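Protein-tyrosine-phosphatase (PDB 2Z72) hydrolyses phosphate esters of protein tyrosine residues as a cold-active phosphatase, probably through its two zinc ions in the manner of calcineurin-like phosphoesterases. Local coordinates at residues M111-D117 and L145-E151; L76-Q82 and V303-K308; I210-I215 and T272-F277; D202-G208 and N280-H286. All blocks are in the same frame, centred on the assembly; numbering follows the deposited sequence.

Contact 1: residues M111-D117 and L145-E151; sequences MTGDIFD and LLMGNHE. With ZN (zinc ion), chain C; ZN (zinc ion), chain B.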
# COMPACT_ATOMS: atom_id res chain seq x y z
N MET A 111 -1.04 -4.16 3.38
CA MET A 111 -0.11 -3.85 2.28
C MET A 111 0.60 -2.57 2.66
O MET A 111 0.01 -1.49 2.66
CB MET A 111 -0.89 -3.70 0.96
CG MET A 111 0.06 -3.29 -0.18
SD MET A 111 -0.67 -3.42 -1.82
CE MET A 111 -0.72 -5.19 -2.04
N THR A 112 1.86 -2.70 3.05
CA THR A 112 2.59 -1.59 3.68
C THR A 112 3.20 -0.61 2.68
O THR A 112 4.37 -0.22 2.84
CB THR A 112 3.67 -2.12 4.65
OG1 THR A 112 4.55 -2.98 3.98
CG2 THR A 112 3.03 -2.96 5.78
N GLY A 113 2.41 -0.18 1.69
CA GLY A 113 2.82 0.91 0.81
C GLY A 113 3.48 0.51 -0.50
O GLY A 113 3.77 -0.65 -0.79
N ASP A 114 3.67 1.53 -1.31
CA ASP A 114 4.44 1.48 -2.57
C ASP A 114 3.83 0.61 -3.62
O ASP A 114 4.46 -0.22 -4.28
CB ASP A 114 5.91 1.15 -2.32
CG ASP A 114 6.75 2.34 -1.93
OD1 ASP A 114 8.05 2.12 -1.92
OD2 ASP A 114 6.22 3.40 -1.61
N ILE A 115 2.53 0.88 -3.89
CA ILE A 115 1.88 0.46 -5.12
C ILE A 115 2.44 1.21 -6.32
O ILE A 115 2.71 0.65 -7.37
CB ILE A 115 0.36 0.66 -5.05
CG1 ILE A 115 -0.27 -0.34 -4.09
CG2 ILE A 115 -0.25 0.59 -6.45
CD1 ILE A 115 -1.74 -0.13 -3.81
N PHE A 116 2.58 2.53 -6.17
CA PHE A 116 3.04 3.37 -7.28
C PHE A 116 4.52 3.14 -7.63
O PHE A 116 5.32 2.73 -6.81
CB PHE A 116 2.89 4.83 -6.93
CG PHE A 116 1.47 5.34 -6.95
CD1 PHE A 116 0.69 5.39 -5.80
CD2 PHE A 116 0.92 5.78 -8.13
CE1 PHE A 116 -0.59 5.87 -5.86
CE2 PHE A 116 -0.35 6.26 -8.17
CZ PHE A 116 -1.10 6.33 -7.05
N ASP A 117 4.79 3.47 -8.88
CA ASP A 117 6.09 3.75 -9.49
C ASP A 117 6.85 2.48 -9.87
O ASP A 117 6.59 1.38 -9.40
CB ASP A 117 6.91 4.66 -8.57
CG ASP A 117 6.40 6.08 -8.49
OD1 ASP A 117 6.91 6.84 -7.61
OD2 ASP A 117 5.53 6.45 -9.32
N LEU A 145 -4.50 -0.70 3.42
CA LEU A 145 -3.52 -0.20 2.47
C LEU A 145 -2.84 0.98 3.14
O LEU A 145 -3.50 1.99 3.42
CB LEU A 145 -4.17 0.29 1.20
CG LEU A 145 -3.22 0.96 0.19
CD1 LEU A 145 -2.04 0.05 -0.18
CD2 LEU A 145 -3.98 1.38 -1.03
N LEU A 146 -1.55 0.85 3.46
CA LEU A 146 -0.82 1.92 4.08
C LEU A 146 -0.13 2.75 3.02
O LEU A 146 0.30 2.26 1.96
CB LEU A 146 0.23 1.45 5.09
CG LEU A 146 -0.28 0.46 6.12
CD1 LEU A 146 0.84 0.12 7.10
CD2 LEU A 146 -1.51 0.98 6.85
N MET A 147 0.02 4.04 3.30
CA MET A 147 0.81 4.93 2.44
C MET A 147 2.29 4.70 2.57
O MET A 147 2.85 4.69 3.66
CB MET A 147 0.56 6.38 2.82
CG MET A 147 -0.86 6.87 2.66
SD MET A 147 -1.31 7.21 0.91
CE MET A 147 -0.59 8.79 0.67
N GLY A 148 2.94 4.49 1.43
CA GLY A 148 4.38 4.44 1.37
C GLY A 148 4.99 5.68 0.88
O GLY A 148 4.30 6.69 0.57
N ASN A 149 6.33 5.72 0.74
CA ASN A 149 6.94 6.93 0.24
C ASN A 149 6.54 7.23 -1.20
O ASN A 149 6.41 8.43 -1.51
CB ASN A 149 8.48 6.94 0.41
CG ASN A 149 9.20 5.88 -0.36
OD1 ASN A 149 8.84 4.71 -0.31
ND2 ASN A 149 10.29 6.20 -1.02
N HIS A 150 6.31 6.21 -2.02
CA HIS A 150 5.90 6.55 -3.40
C HIS A 150 4.48 7.04 -3.49
O HIS A 150 4.19 7.89 -4.36
CB HIS A 150 6.16 5.38 -4.32
CG HIS A 150 7.65 5.24 -4.58
ND1 HIS A 150 8.24 5.72 -5.72
CD2 HIS A 150 8.60 4.71 -3.79
CE1 HIS A 150 9.52 5.47 -5.62
NE2 HIS A 150 9.81 4.86 -4.48
N GLU A 151 3.54 6.62 -2.65
CA GLU A 151 2.24 7.27 -2.61
C GLU A 151 2.38 8.74 -2.29
O GLU A 151 1.73 9.59 -2.89
CB GLU A 151 1.28 6.59 -1.62
CG GLU A 151 0.71 5.26 -2.05
CD GLU A 151 1.75 4.18 -2.21
OE1 GLU A 151 1.72 3.45 -3.19
OE2 GLU A 151 2.58 4.06 -1.26
ZN ZN C . 9.53 2.76 -0.29
ZN ZN B . 9.33 0.51 -2.62
O HOH W 1 10.78 -0.98 -3.01
O HOH W 2 10.54 1.68 -1.58
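D114 and E151 carry most of the polar traffic between M111-D117 and L145-E151. The OE2 atom of E151 takes two backbone donors: D114 N at 2.8 Å, on the syn side, and G148 N, on the anti side. Its OE1 accepts F116 N at 3.2 Å in a nearly straight bond (167°) and a weaker, bent one from I115 N. The bend at chi2 (64°) turns this buried carboxylate back toward the backbone of D114-F116, whose N-H groups, with that of G148, would be expected to offset its charge. D114 divides its labour by atom. OD2 receives H150 N at 2.8 Å, while OD1 bridges the two zinc ions, at 2.2 Å from the one in chain B and 2.3 Å from the one in chain C. N149 OD1 binds the chain C zinc at 2.1 Å, so its closeness to D114 OD1 reflects a shared metal. These residues form the GD and GNHE motifs of the calcineurin-like phosphoesterases, in which an aspartate bridges a dinuclear centre completed here by D78, H80, H207 and H286. The ring of H150 is fixed separately: ND1 donates to D117 OD1 at 2.6 Å, in the ring plane and on the anti lone pair, with the carboxylate turned 86° from the ring. T112 bonds S77 OG through OG1 and H207 ND1 through O. G113 admits no side chain, since a CB would collide with G148 CA. Behind the site the strands pair in parallel through L146 N to M111 O, and L145 CD1 packs against I115 CD1 at 3.6 Å.

Contact 2: residues L76-Q82 and V303-K308; sequences LSDVHGQ and VDSSIK. With ZN (zinc ion), chain B.
The carboxylates of D78 and D304 lie one over the other, their planes 6° apart, with D304 OD1 3.1 Å from D78 CG. D304 sets CG opposite its backbone N (chi1 179°), which carries its carboxylate over that of D78. The zinc and several hydrogen-bond donors would be expected to offset the closeness of two acidic groups. D78 OD1 binds the chain B zinc at 2.0 Å, and D78 OD2 receives S77 OG from above its plane and H286 N from outside the pair. D304 OD1 accepts from S288 and from water 1, itself a zinc ligand, so D304 acts in the second shell.

No direct hydrogen bond joins 76-82 to 303-308; water does that work. Water 4 accepts from K308 N and lies 2.7 Å from D78 O and 2.8 Å from D304 OD2, while water 3 accepts from I307 N and reaches S77 O. D304 OD2 also takes S306 N, closing an Asx turn. With D304 replaced by an alanine, water 1, S288 OG and S306 N would probably lose an acceptor, and waters 3 and 4 would be less fixed.

Van der Waals packing completes the fit. I307 sets CG2 3.6 Å from V79 O, and Q82 CG rests on I307 O; the apolar pairs are I307 CD1 with V79 CG2 and K308 CB with H80 CB.

The D-x-H sequence of D78 and H80, both on the chain B zinc, is the first metal-binding motif of the calcineurin-like phosphoesterase fold.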
# COMPACT_ATOMS: atom_id res chain seq x y z
N LEU A 76 2.34 -7.79 3.00
CA LEU A 76 3.15 -7.71 1.78
C LEU A 76 3.31 -6.26 1.42
O LEU A 76 2.67 -5.38 1.99
CB LEU A 76 2.61 -8.56 0.62
CG LEU A 76 1.27 -8.05 0.01
CD1 LEU A 76 0.97 -8.84 -1.26
CD2 LEU A 76 0.08 -8.21 0.93
N SER A 77 4.18 -5.94 0.46
CA SER A 77 4.53 -4.54 0.24
C SER A 77 5.25 -4.34 -1.07
O SER A 77 5.73 -5.26 -1.70
CB SER A 77 5.52 -4.15 1.34
OG SER A 77 5.61 -2.74 1.49
N ASP A 78 5.34 -3.08 -1.49
CA ASP A 78 6.22 -2.63 -2.57
C ASP A 78 5.94 -3.36 -3.87
O ASP A 78 6.82 -3.81 -4.60
CB ASP A 78 7.69 -2.76 -2.15
CG ASP A 78 8.04 -1.80 -1.02
OD1 ASP A 78 8.48 -0.66 -1.26
OD2 ASP A 78 7.79 -2.19 0.16
N VAL A 79 4.64 -3.43 -4.22
CA VAL A 79 4.28 -4.02 -5.51
C VAL A 79 4.82 -3.21 -6.69
O VAL A 79 5.14 -3.80 -7.71
CB VAL A 79 2.74 -4.20 -5.53
CG1 VAL A 79 2.23 -4.57 -6.90
CG2 VAL A 79 2.28 -5.20 -4.49
N HIS A 80 4.88 -1.88 -6.56
CA HIS A 80 5.54 -1.05 -7.59
C HIS A 80 5.03 -1.37 -8.97
O HIS A 80 5.76 -1.68 -9.91
CB HIS A 80 7.07 -1.17 -7.48
CG HIS A 80 7.58 -0.35 -6.33
ND1 HIS A 80 7.37 0.99 -6.23
CD2 HIS A 80 8.34 -0.67 -5.25
CE1 HIS A 80 7.93 1.45 -5.12
NE2 HIS A 80 8.56 0.45 -4.47
N GLY A 81 3.70 -1.41 -9.12
CA GLY A 81 3.07 -1.56 -10.40
C GLY A 81 3.17 -2.93 -11.04
O GLY A 81 2.94 -3.02 -12.27
N GLN A 82 3.49 -3.96 -10.31
CA GLN A 82 3.60 -5.33 -10.84
C GLN A 82 2.35 -6.13 -10.49
O GLN A 82 2.32 -6.93 -9.56
CB GLN A 82 4.87 -5.98 -10.34
CG GLN A 82 6.11 -5.27 -10.81
CD GLN A 82 6.39 -5.36 -12.29
OE1 GLN A 82 7.14 -4.47 -12.82
NE2 GLN A 82 5.91 -6.33 -12.99
N VAL A 303 9.08 -7.27 4.51
CA VAL A 303 8.10 -7.79 3.57
C VAL A 303 8.13 -7.07 2.22
O VAL A 303 7.21 -7.30 1.43
CB VAL A 303 6.68 -7.81 4.19
CG1 VAL A 303 6.64 -8.72 5.42
CG2 VAL A 303 6.15 -6.43 4.53
N ASP A 304 9.18 -6.34 1.94
CA ASP A 304 9.47 -5.99 0.55
C ASP A 304 10.28 -7.14 0.01
O ASP A 304 11.48 -7.24 0.34
CB ASP A 304 10.14 -4.65 0.42
CG ASP A 304 10.47 -4.27 -1.02
OD1 ASP A 304 10.89 -3.12 -1.21
OD2 ASP A 304 10.30 -5.15 -1.92
N SER A 305 9.66 -8.00 -0.76
CA SER A 305 10.28 -9.17 -1.34
C SER A 305 10.67 -9.01 -2.78
O SER A 305 10.77 -9.98 -3.53
CB SER A 305 9.28 -10.30 -1.18
OG SER A 305 8.19 -9.91 -1.94
N SER A 306 10.87 -7.76 -3.18
CA SER A 306 11.30 -7.44 -4.55
C SER A 306 10.28 -7.78 -5.62
O SER A 306 10.67 -8.07 -6.76
CB SER A 306 12.68 -8.04 -4.84
OG SER A 306 13.66 -7.46 -3.96
N ILE A 307 9.00 -7.67 -5.30
CA ILE A 307 7.98 -7.74 -6.33
C ILE A 307 8.31 -6.74 -7.45
O ILE A 307 7.97 -6.98 -8.62
CB ILE A 307 6.58 -7.50 -5.71
CG1 ILE A 307 6.20 -8.64 -4.83
CG2 ILE A 307 5.54 -7.25 -6.83
CD1 ILE A 307 4.96 -8.38 -3.96
N LYS A 308 8.94 -5.61 -7.14
CA LYS A 308 9.22 -4.57 -8.10
C LYS A 308 10.03 -5.06 -9.28
O LYS A 308 9.96 -4.45 -10.33
CB LYS A 308 9.95 -3.38 -7.46
CG LYS A 308 11.40 -3.70 -7.05
CD LYS A 308 12.05 -2.65 -6.24
CE LYS A 308 13.50 -2.98 -5.94
NZ LYS A 308 14.16 -1.94 -5.14
ZN ZN B . 9.33 0.51 -2.62
O HOH W 3 7.89 -6.73 -2.62
O HOH W 4 9.48 -4.50 -4.50
O HOH W 5 8.25 -2.47 -11.05
O HOH W 1 10.78 -0.98 -3.01
O HOH W 2 10.54 1.68 -1.58

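Contact 3: residues I210-I215 and T272-F277; sequences ISSEWI and TILQHF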
# COMPACT_ATOMS: atom_id res chain seq x y z
N ILE A 210 10.35 2.88 12.23
CA ILE A 210 10.26 3.90 13.25
C ILE A 210 11.65 4.08 13.86
O ILE A 210 12.22 3.14 14.41
CB ILE A 210 9.20 3.54 14.30
CG1 ILE A 210 7.87 3.12 13.70
CG2 ILE A 210 9.06 4.70 15.31
CD1 ILE A 210 7.14 4.22 12.96
N SER A 211 12.14 5.29 13.76
CA SER A 211 13.40 5.74 14.34
C SER A 211 13.18 6.28 15.75
O SER A 211 12.06 6.56 16.16
CB SER A 211 14.07 6.77 13.48
OG SER A 211 13.25 7.96 13.48
N SER A 212 14.26 6.44 16.48
CA SER A 212 14.18 6.93 17.87
C SER A 212 13.66 8.34 17.93
O SER A 212 13.10 8.79 18.96
CB SER A 212 15.57 6.81 18.51
OG SER A 212 15.76 5.41 18.80
N GLU A 213 13.76 9.09 16.84
CA GLU A 213 13.17 10.47 16.78
C GLU A 213 11.68 10.46 17.00
O GLU A 213 11.15 11.46 17.51
CB GLU A 213 13.56 11.15 15.46
CG GLU A 213 13.06 12.56 15.25
CD GLU A 213 13.67 13.33 14.11
OE1 GLU A 213 14.48 12.70 13.42
OE2 GLU A 213 13.21 14.50 13.90
N TRP A 214 10.97 9.39 16.63
CA TRP A 214 9.55 9.28 16.95
C TRP A 214 9.30 9.51 18.45
O TRP A 214 8.36 10.13 18.88
CB TRP A 214 9.05 7.87 16.51
CG TRP A 214 7.63 7.57 16.94
CD1 TRP A 214 7.15 7.13 18.16
CD2 TRP A 214 6.47 7.69 16.10
NE1 TRP A 214 5.81 6.96 18.16
CE2 TRP A 214 5.36 7.31 16.89
CE3 TRP A 214 6.25 8.09 14.76
CZ2 TRP A 214 4.10 7.32 16.39
CZ3 TRP A 214 4.97 8.08 14.30
CH2 TRP A 214 3.88 7.70 15.07
N ILE A 215 10.13 8.82 19.24
CA ILE A 215 10.00 8.83 20.71
C ILE A 215 10.29 10.18 21.30
O ILE A 215 9.59 10.70 22.14
CB ILE A 215 10.93 7.73 21.31
CG1 ILE A 215 10.60 6.33 20.79
CG2 ILE A 215 10.91 7.84 22.81
CD1 ILE A 215 11.47 5.19 21.28
N THR A 272 14.19 -1.02 22.40
CA THR A 272 13.58 0.19 22.98
C THR A 272 12.39 0.66 22.14
O THR A 272 11.41 1.18 22.72
CB THR A 272 14.62 1.32 23.08
OG1 THR A 272 15.68 0.95 23.94
CG2 THR A 272 14.01 2.56 23.69
N ILE A 273 12.44 0.46 20.86
CA ILE A 273 11.28 0.82 20.03
C ILE A 273 10.13 -0.12 20.22
O ILE A 273 8.97 0.27 20.37
CB ILE A 273 11.77 0.96 18.58
CG1 ILE A 273 12.78 2.11 18.49
CG2 ILE A 273 10.57 1.04 17.65
CD1 ILE A 273 13.72 2.05 17.31
N LEU A 274 10.40 -1.44 20.24
CA LEU A 274 9.37 -2.41 20.49
C LEU A 274 8.64 -2.09 21.82
O LEU A 274 7.44 -2.14 21.93
CB LEU A 274 9.94 -3.82 20.61
CG LEU A 274 10.59 -4.42 19.36
CD1 LEU A 274 11.31 -5.74 19.66
CD2 LEU A 274 9.51 -4.57 18.29
N GLN A 275 9.43 -1.81 22.87
CA GLN A 275 8.88 -1.50 24.18
C GLN A 275 8.02 -0.24 24.13
O GLN A 275 6.96 -0.14 24.76
CB GLN A 275 10.05 -1.36 25.21
CG GLN A 275 10.54 -2.73 25.65
CD GLN A 275 11.93 -2.71 26.26
OE1 GLN A 275 12.64 -3.75 26.32
NE2 GLN A 275 12.29 -1.50 26.73
N HIS A 276 8.47 0.75 23.36
CA HIS A 276 7.73 2.00 23.32
C HIS A 276 6.30 1.79 22.83
O HIS A 276 5.40 2.46 23.29
CB HIS A 276 8.46 2.96 22.33
CG HIS A 276 7.84 4.32 22.29
ND1 HIS A 276 6.99 4.92 21.39
CD2 HIS A 276 7.96 5.21 23.28
CE1 HIS A 276 6.64 6.12 21.77
NE2 HIS A 276 7.25 6.31 22.92
N PHE A 277 6.12 0.90 21.84
CA PHE A 277 4.81 0.63 21.26
C PHE A 277 4.12 -0.59 21.86
O PHE A 277 3.02 -0.93 21.47
CB PHE A 277 4.93 0.41 19.77
CG PHE A 277 5.34 1.66 18.99
CD1 PHE A 277 6.66 1.90 18.64
CD2 PHE A 277 4.36 2.58 18.58
CE1 PHE A 277 7.04 3.01 17.90
CE2 PHE A 277 4.76 3.65 17.85
CZ PHE A 277 6.08 3.89 17.47
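F277 drives its CZ atom over one face of the W214 indole, 3.2 Å from W214 NE1 and displaced toward the rim. The ring planes stand 43° apart with centroids 4.7 Å apart, so the pair is oblique and neither a stack nor a T-shape. The indole reaches across because chi1 (173°) places CG opposite the backbone N. This is the tight half, and L221 of helix 221-231 backs both W214 and F277. Also from 210-215, I210 CG2, in the conformer given, meets the edge of F277 at CE1. Replacing W214 with an alanine would probably open a gap beside F277 CZ and let that ring shift.

Toward solvent the contact thins out. The exposed H276 ring keeps one good contact, receiving I215 CG1 over the centre of its face at 3.7 Å, a CH-pi interaction only 9° off the normal, yet it meets W214 merely rim to rim.

Together W214, H276 and F277 make an aromatic cluster, packing helix 212-216 against helix 267-277, the helix leading into strand 281-284, at the periphery of the phosphoesterase domain.

Contact 4: residues D202-G208 and N280-H286; sequences DVLYMHG and NHIVVGH. With ZN (zinc ion), chain C.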
# COMPACT_ATOMS: atom_id res chain seq x y z
N ASP A 202 0.03 -7.59 18.56
CA ASP A 202 1.34 -7.26 19.08
C ASP A 202 2.33 -6.93 17.97
O ASP A 202 3.53 -7.12 18.14
CB ASP A 202 1.81 -8.41 19.96
CG ASP A 202 1.99 -9.70 19.20
OD1 ASP A 202 2.80 -10.56 19.65
OD2 ASP A 202 1.35 -9.91 18.16
N VAL A 203 1.83 -6.37 16.84
CA VAL A 203 2.69 -6.09 15.69
C VAL A 203 2.41 -4.68 15.19
O VAL A 203 1.25 -4.27 15.05
CB VAL A 203 2.45 -7.12 14.57
CG1 VAL A 203 3.39 -6.87 13.41
CG2 VAL A 203 2.58 -8.54 15.09
N LEU A 204 3.47 -3.95 14.90
CA LEU A 204 3.41 -2.61 14.29
C LEU A 204 3.78 -2.71 12.82
O LEU A 204 4.74 -3.41 12.50
CB LEU A 204 4.35 -1.66 15.02
CG LEU A 204 4.06 -0.14 14.90
CD1 LEU A 204 2.81 0.24 15.66
CD2 LEU A 204 5.26 0.63 15.45
N TYR A 205 3.07 -1.99 11.96
CA TYR A 205 3.24 -2.06 10.50
C TYR A 205 3.40 -0.63 9.97
O TYR A 205 2.59 0.25 10.24
CB TYR A 205 2.00 -2.64 9.85
CG TYR A 205 1.65 -4.04 10.23
CD1 TYR A 205 0.94 -4.30 11.39
CD2 TYR A 205 2.01 -5.11 9.43
CE1 TYR A 205 0.61 -5.59 11.77
CE2 TYR A 205 1.70 -6.39 9.81
CZ TYR A 205 0.97 -6.66 10.98
OH TYR A 205 0.70 -7.96 11.31
N MET A 206 4.40 -0.43 9.11
CA MET A 206 4.56 0.79 8.36
C MET A 206 5.56 0.53 7.22
O MET A 206 6.20 -0.50 7.14
CB MET A 206 5.00 1.93 9.27
CG MET A 206 6.45 2.04 9.72
SD MET A 206 7.08 0.67 10.71
CE MET A 206 5.85 0.67 12.02
N HIS A 207 5.66 1.53 6.34
CA HIS A 207 6.44 1.29 5.13
C HIS A 207 7.94 1.18 5.38
O HIS A 207 8.57 0.21 4.92
CB HIS A 207 6.12 2.40 4.14
CG HIS A 207 6.83 2.19 2.84
ND1 HIS A 207 6.52 1.11 2.03
CD2 HIS A 207 7.82 2.85 2.22
CE1 HIS A 207 7.31 1.13 0.99
NE2 HIS A 207 8.14 2.19 1.03
N GLY A 208 8.53 2.15 6.05
CA GLY A 208 9.98 2.25 6.23
C GLY A 208 10.46 1.73 7.55
O GLY A 208 11.22 0.75 7.65
N ASN A 280 5.72 -6.90 19.88
CA ASN A 280 6.76 -7.87 19.77
C ASN A 280 7.45 -7.92 18.42
O ASN A 280 8.50 -8.57 18.27
CB ASN A 280 6.18 -9.26 20.08
CG ASN A 280 5.79 -9.38 21.53
OD1 ASN A 280 6.58 -8.98 22.39
ND2 ASN A 280 4.62 -9.90 21.78
N HIS A 281 6.91 -7.28 17.39
CA HIS A 281 7.44 -7.32 16.07
C HIS A 281 7.06 -6.01 15.36
O HIS A 281 6.01 -5.46 15.64
CB HIS A 281 6.92 -8.45 15.18
CG HIS A 281 6.96 -9.79 15.83
ND1 HIS A 281 8.04 -10.62 15.88
CD2 HIS A 281 5.99 -10.41 16.58
CE1 HIS A 281 7.74 -11.69 16.57
NE2 HIS A 281 6.48 -11.61 17.03
N ILE A 282 7.91 -5.66 14.40
CA ILE A 282 7.65 -4.56 13.47
C ILE A 282 7.81 -5.09 12.05
O ILE A 282 8.82 -5.76 11.78
CB ILE A 282 8.55 -3.33 13.71
CG1 ILE A 282 8.40 -2.85 15.15
CG2 ILE A 282 8.23 -2.18 12.75
CD1 ILE A 282 9.42 -1.79 15.56
N VAL A 283 6.81 -4.87 11.23
CA VAL A 283 6.77 -5.35 9.85
C VAL A 283 6.91 -4.14 8.94
O VAL A 283 6.12 -3.18 9.05
CB VAL A 283 5.45 -6.06 9.63
CG1 VAL A 283 5.26 -6.39 8.11
CG2 VAL A 283 5.40 -7.34 10.39
N VAL A 284 7.91 -4.19 8.06
CA VAL A 284 8.21 -3.06 7.20
C VAL A 284 8.47 -3.51 5.75
O VAL A 284 8.88 -4.67 5.51
CB VAL A 284 9.45 -2.28 7.66
CG1 VAL A 284 9.23 -1.77 9.07
CG2 VAL A 284 10.72 -3.14 7.63
N GLY A 285 8.23 -2.60 4.85
CA GLY A 285 8.58 -2.78 3.44
C GLY A 285 9.79 -1.94 3.10
O GLY A 285 10.79 -1.94 3.88
N HIS A 286 9.75 -1.22 1.97
CA HIS A 286 10.58 -0.15 1.51
C HIS A 286 11.99 -0.53 1.09
O HIS A 286 12.46 -0.00 0.08
CB HIS A 286 10.65 0.99 2.56
CG HIS A 286 11.37 2.23 2.18
ND1 HIS A 286 11.09 3.05 1.13
CD2 HIS A 286 12.41 2.84 2.82
CE1 HIS A 286 11.95 4.04 1.16
NE2 HIS A 286 12.78 3.98 2.19
ZN ZN C . 9.53 2.76 -0.29
O HOH W 6 4.62 -12.78 18.19
O HOH W 7 12.56 -0.11 5.24
O HOH W 2 10.54 1.68 -1.58
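H207 and H286 meet at the chain C zinc, with H207 NE2 bound at 2.0 Å and H286 ND1 at 2.1 Å. Their rings stand at 63°, and H286 CB lies over one face of the H207 ring, 3.5 Å from its centroid and displaced toward the rim. Both histidines have chi1 near 180° (-177° for H207), which swings each ring away from its own backbone N and toward the metal. The second nitrogen of H207 is occupied too: T112 O holds ND1. Water 2, on the same zinc, donates to H286 O.

Behind the ligands, G285 N makes a weak bond to H207 O, and water 7 donates to both G208 O and G285 O. The histidines follow two parallel strands, 203-206 and 281-284, in the chain, and the strand axes are 4.7 Å apart; metal ligands placed after strands in this way are characteristic of calcineurin-like phosphoesterases. L204 N to H281 O, V283 N to L204 O (2.8 Å) and M206 N to V283 O set the register.

On one sheet face Y205 CD2 packs on V283 CB at 3.6 Å, and V203 CG1 touches V283 CG2. On the other, M206 SD, in the conformer given, touches both V284 CG1 and I282 CG2. At the far end D202 O takes N280 N, while D202 OD1 accepts N280 ND2 at 2.9 Å, on its anti lone pair and nearly in the amide plane.

In the fold
Contacts 1, 2 and 4 surround the two zinc ions, which share D114 and water 2; contact 3 lies outside, its centre 22 Å from that of contact 1 and 12 Å from that of contact 4. Along the chain contact 2 spans the others: contact 1 closes first, then contact 4 opens with contact 3 nested inside it. Two mixed sheets meet here. Contact 1 and segment 76-82 begin at the C-terminal ends of strands 72-76, 108-111 and 142-145 of one; contact 4 and segment 303-308 belong to or follow strands of the other. Contact 3 packs on the latter, I273 on I282 and F277 on L204. Loop ligands following strands of both sheets thus converge on one dinuclear site.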